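Stage II sporulation protein E (SpoIIE) (PDB 3ZT9) probably acts as a manganese-dependent PP2C-type protein phosphatase in signalling by a stressosome that controls secondary messengers. Local coordinates at residues Y9-E14 with G181-D186; C19-L24 with V36-G41. One frame throughout, in Å; residues are numbered along the deposited sequence.

Contact 1 of 2, residues Y9-E14 with G181-D186; sequences YTRARE and GRRDDD. With MN (manganese (II) ion), chain C.
Arg-11 and Arg-183 both carry CG anti to the backbone N (chi1 -172° in each), and Arg-183 then bends at its second and third torsions. This lays NE of Arg-183 over the centre of the Arg-11 guanidinium, 3.8 Å from Arg-11 CZ. The two guanidinium planes stand 87° apart, and Arg-183 presents its edge. At its own edge Arg-11 is held by carbonyls: NH2 makes weak hydrogen bonds to Gly-181 O and Arg-182 O. Two waters extend this grip: one accepts from Arg-11 NE and probably donates to Asp-185 O; the other links Arg-11 NH1 to Gly-181 O. Glu-14 also lies against Arg-183, with Glu-14 CB 3.4 Å from Arg-183 CG. The long salt bridge between Glu-14 OE2 and Arg-183 NH1 spans 3.9 Å. The backbone bond from Glu-14 N to Arg-183 O is short, 2.9 Å, and nearly straight. Asp-186 receives Arg-13 N on OD1 at 2.9 Å, from above the carboxylate plane. The same oxygen takes Gly-20 N, so two backbone N-H groups grip it. The CB of Asp-185 points away from the 9-14 segment; its OD2 binds a manganese ion at 2.2 Å. Asp-38 and Asp-150 bind the same ion. The contact joins the end of strand 6-11 to the loop between helix 169-180 and strand 187-192. The carbonyls and Glu-14 probably offset the repulsion of the two arginines, while the bonds to Arg-13 and Glu-14 tie down the loop that carries a metal ligand.

Contact 2 of 2, residues C19-L24 with V36-G41; sequences CGDACL and VGDGIG. With MN (manganese (II) ion), chain B; MN (manganese (II) ion), chain C.
Strands 21-24 and 36-39 run antiparallel at 163°, their axes 4.6 Å apart, in the beta hairpin at one edge of a sheet of the PP2C-type fold. Ala-22 and Gly-37 form a hydrogen-bonded pair, joined by both N-H to O bonds. Gly-39 N adds a third bond to Gly-20 O at 2.9 Å. Asp-21 and Asp-38 are a non-hydrogen-bonded pair on the same face as Cys-23 and Val-36. Cys-23 SG touches Val-36 CG2 at 4.1 Å. Asp-38 CG lies anti to the backbone N (chi1 174°), and its carboxylate bridges two manganese ions: OD1 binds one at 2.1 Å, and OD2 binds the other at 2.2 Å. Asp-21 OD1 comes within 3.1 Å of Asp-38 OD1. These two acceptors do not bond; Asp-21 OD1 instead takes a hydrogen bond from a water on one ion and probably one from a water on the other, and OD2 bonds to Ser-149 OG. An alanine in place of Asp-21 would probably leave those waters without this acceptor and Ser-149 without its carboxylate partner. At the end of the strand Gly-39 O, and just beyond it Gly-41 O, bind the ion held by Asp-38 OD1, each at 2.2 Å.

Overall arrangement
Contact 1 lies near the surface, and contact 2 is buried beside the metal centre. They draw on different sheets: strand 6-11 belongs to one, and strands 21-28 and 31-39 to the other. Contact 1 joins distant parts of the chain through arginines, water, one backbone bond and a carboxylate that takes a backbone N-H, whereas contact 2 is a local hairpin held by a regular series of backbone bonds. Both supply ligands to one manganese ion, Asp-185 from contact 1 and Asp-38 from contact 2. Three metal-bound waters are common to both. Thr-10 CG2 also packs on Cys-23 SG, 3.7 Å away, where the two sheets meet.

Contact 1 of 2, residues Y9-E14 with G181-D186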
# COMPACT_ATOMS: atom_id res chain seq x y z
N TYR A 9 -0.69 -0.71 10.28
CA TYR A 9 -1.68 -0.08 11.14
C TYR A 9 -2.89 0.30 10.32
O TYR A 9 -2.74 0.82 9.21
CB TYR A 9 -1.13 1.20 11.75
CG TYR A 9 -2.13 2.02 12.55
CD1 TYR A 9 -2.36 1.73 13.90
CD2 TYR A 9 -2.80 3.11 11.97
CE1 TYR A 9 -3.27 2.49 14.65
CE2 TYR A 9 -3.71 3.88 12.74
CZ TYR A 9 -3.92 3.57 14.07
OH TYR A 9 -4.80 4.34 14.82
N THR A 10 -4.08 0.04 10.84
CA THR A 10 -5.30 0.57 10.18
C THR A 10 -6.23 1.10 11.28
O THR A 10 -6.15 0.67 12.46
CB THR A 10 -6.10 -0.52 9.37
OG1 THR A 10 -6.61 -1.53 10.24
CG2 THR A 10 -5.23 -1.17 8.28
N ARG A 11 -7.08 2.04 10.90
CA ARG A 11 -8.05 2.62 11.84
C ARG A 11 -9.26 3.06 11.03
O ARG A 11 -9.14 3.79 10.05
CB ARG A 11 -7.47 3.84 12.58
CG ARG A 11 -8.39 4.33 13.69
CD ARG A 11 -7.86 5.57 14.40
NE ARG A 11 -7.73 6.70 13.47
CZ ARG A 11 -6.93 7.75 13.65
NH1 ARG A 11 -6.18 7.84 14.74
NH2 ARG A 11 -6.89 8.71 12.75
N ALA A 12 -10.44 2.62 11.46
CA ALA A 12 -11.66 3.07 10.78
C ALA A 12 -11.91 4.55 11.00
O ALA A 12 -11.64 5.09 12.07
CB ALA A 12 -12.85 2.28 11.29
N ARG A 13 -12.52 5.19 9.99
CA ARG A 13 -13.15 6.48 10.14
C ARG A 13 -13.97 6.52 11.43
O ARG A 13 -14.71 5.58 11.75
CB ARG A 13 -14.08 6.76 8.93
CG ARG A 13 -14.89 8.08 9.08
CD ARG A 13 -15.98 8.19 8.04
NE ARG A 13 -16.91 9.27 8.35
CZ ARG A 13 -17.02 10.38 7.63
NH1 ARG A 13 -16.29 10.56 6.54
NH2 ARG A 13 -17.89 11.31 8.00
N GLU A 14 -13.85 7.62 12.16
CA GLU A 14 -14.56 7.80 13.44
C GLU A 14 -16.05 7.50 13.30
O GLU A 14 -16.70 7.95 12.36
CB GLU A 14 -14.38 9.25 13.85
CG GLU A 14 -14.81 9.68 15.21
CD GLU A 14 -14.52 11.15 15.36
OE1 GLU A 14 -14.40 11.85 14.33
OE2 GLU A 14 -14.38 11.61 16.50
N GLY A 181 -2.92 10.55 11.01
CA GLY A 181 -4.15 10.00 10.44
C GLY A 181 -5.33 10.94 10.62
O GLY A 181 -5.55 11.45 11.71
N ARG A 182 -6.11 11.18 9.57
CA ARG A 182 -7.34 11.97 9.75
C ARG A 182 -8.37 11.15 10.49
O ARG A 182 -8.47 9.95 10.28
CB ARG A 182 -7.94 12.36 8.39
CG ARG A 182 -7.00 13.15 7.52
CD ARG A 182 -7.65 13.39 6.19
NE ARG A 182 -8.86 14.19 6.35
CZ ARG A 182 -9.31 15.06 5.46
NH1 ARG A 182 -8.66 15.24 4.31
NH2 ARG A 182 -10.41 15.75 5.71
N ARG A 183 -9.19 11.77 11.32
CA ARG A 183 -10.19 10.95 11.99
C ARG A 183 -11.48 10.87 11.14
O ARG A 183 -12.31 9.97 11.33
CB ARG A 183 -10.39 11.42 13.45
CG ARG A 183 -11.27 10.53 14.30
CD ARG A 183 -10.57 9.30 14.91
NE ARG A 183 -9.43 9.64 15.76
CZ ARG A 183 -9.49 10.45 16.83
NH1 ARG A 183 -10.64 11.01 17.20
NH2 ARG A 183 -8.39 10.68 17.53
N ASP A 184 -11.59 11.73 10.11
CA ASP A 184 -12.76 11.68 9.24
C ASP A 184 -12.61 10.75 8.02
O ASP A 184 -13.46 10.71 7.14
CB ASP A 184 -13.18 13.12 8.82
CG ASP A 184 -12.19 13.78 7.86
OD1 ASP A 184 -11.10 13.25 7.64
OD2 ASP A 184 -12.50 14.86 7.33
N ASP A 185 -11.57 9.93 8.01
CA ASP A 185 -11.44 8.95 6.95
C ASP A 185 -10.78 7.75 7.57
O ASP A 185 -10.17 7.86 8.65
CB ASP A 185 -10.60 9.47 5.76
CG ASP A 185 -10.77 8.61 4.50
OD1 ASP A 185 -11.74 7.81 4.46
OD2 ASP A 185 -9.96 8.70 3.56
N ASP A 186 -10.90 6.61 6.90
CA ASP A 186 -10.12 5.42 7.26
C ASP A 186 -8.65 5.68 7.07
O ASP A 186 -8.27 6.46 6.20
CB ASP A 186 -10.54 4.28 6.35
CG ASP A 186 -12.02 3.96 6.48
OD1 ASP A 186 -12.43 3.60 7.57
OD2 ASP A 186 -12.74 4.07 5.50
MN MN C . -9.56 7.33 1.89
O HOH W 1 -9.53 7.41 11.46
O HOH W 2 -5.30 10.92 14.50
O HOH W 3 -11.71 6.76 2.09
O HOH W 4 -8.90 6.02 3.53
O HOH W 5 -10.67 8.41 0.28

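Contact 2 of 2, residues C19-L24 with V36-G41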
# COMPACT_ATOMS: atom_id res chain seq x y z
N CYS A 19 -13.30 -0.85 8.99
CA CYS A 19 -12.34 0.00 8.29
C CYS A 19 -12.41 -0.20 6.79
O CYS A 19 -12.25 -1.31 6.30
CB CYS A 19 -10.91 -0.26 8.80
SG CYS A 19 -9.62 0.70 7.99
N GLY A 20 -12.64 0.88 6.05
CA GLY A 20 -12.74 0.78 4.60
C GLY A 20 -11.45 0.67 3.83
O GLY A 20 -11.48 0.57 2.61
N ASP A 21 -10.31 0.67 4.52
CA ASP A 21 -9.02 0.42 3.89
C ASP A 21 -8.55 -1.01 4.23
O ASP A 21 -9.02 -1.62 5.19
CB ASP A 21 -7.92 1.39 4.41
CG ASP A 21 -8.16 2.85 4.07
OD1 ASP A 21 -9.00 3.18 3.21
OD2 ASP A 21 -7.43 3.68 4.67
N ALA A 22 -7.60 -1.54 3.47
CA ALA A 22 -7.04 -2.85 3.76
C ALA A 22 -5.54 -2.90 3.46
O ALA A 22 -5.08 -2.22 2.55
CB ALA A 22 -7.76 -3.93 2.96
N CYS A 23 -4.82 -3.73 4.20
CA CYS A 23 -3.37 -3.95 4.03
C CYS A 23 -3.05 -5.43 3.75
O CYS A 23 -3.73 -6.33 4.26
CB CYS A 23 -2.62 -3.52 5.32
SG CYS A 23 -2.73 -1.75 5.59
N LEU A 24 -2.00 -5.67 2.96
CA LEU A 24 -1.48 -7.02 2.72
C LEU A 24 0.04 -6.97 2.83
O LEU A 24 0.67 -6.07 2.30
CB LEU A 24 -1.82 -7.48 1.31
CG LEU A 24 -1.21 -8.82 0.87
CD1 LEU A 24 -1.85 -9.96 1.61
CD2 LEU A 24 -1.38 -9.00 -0.62
N VAL A 36 -1.67 -1.71 -0.15
CA VAL A 36 -2.72 -1.02 0.60
C VAL A 36 -3.87 -0.74 -0.35
O VAL A 36 -3.65 -0.26 -1.45
CB VAL A 36 -2.22 0.33 1.23
CG1 VAL A 36 -3.37 1.09 1.88
CG2 VAL A 36 -1.09 0.07 2.28
N GLY A 37 -5.09 -0.98 0.09
CA GLY A 37 -6.25 -0.64 -0.73
C GLY A 37 -7.14 0.30 0.07
O GLY A 37 -7.17 0.26 1.30
N ASP A 38 -7.89 1.14 -0.65
CA ASP A 38 -8.82 2.04 -0.00
C ASP A 38 -10.12 1.91 -0.77
O ASP A 38 -10.19 2.35 -1.90
CB ASP A 38 -8.26 3.49 -0.10
CG ASP A 38 -9.21 4.56 0.40
OD1 ASP A 38 -10.40 4.25 0.63
OD2 ASP A 38 -8.79 5.73 0.55
N GLY A 39 -11.14 1.28 -0.18
CA GLY A 39 -12.42 1.14 -0.87
C GLY A 39 -13.14 2.48 -0.98
O GLY A 39 -13.16 3.28 -0.08
N ILE A 40 -13.80 2.71 -2.10
CA ILE A 40 -14.42 4.02 -2.29
C ILE A 40 -15.38 4.28 -1.14
O ILE A 40 -16.23 3.43 -0.82
CB ILE A 40 -15.17 4.12 -3.62
CG1 ILE A 40 -14.21 4.02 -4.82
CG2 ILE A 40 -15.99 5.43 -3.65
CD1 ILE A 40 -13.37 5.26 -5.03
N GLY A 41 -15.25 5.44 -0.49
CA GLY A 41 -16.16 5.81 0.57
C GLY A 41 -15.68 5.20 1.86
O GLY A 41 -14.48 4.94 2.03
MN MN B . -12.37 4.79 1.28
MN MN C . -9.56 7.33 1.89
O HOH W 6 -11.69 3.72 3.06
O HOH W 4 -8.90 6.02 3.53
O HOH W 7 -12.44 6.40 -0.36
O HOH W 3 -11.71 6.76 2.09
O HOH W 5 -10.67 8.41 0.28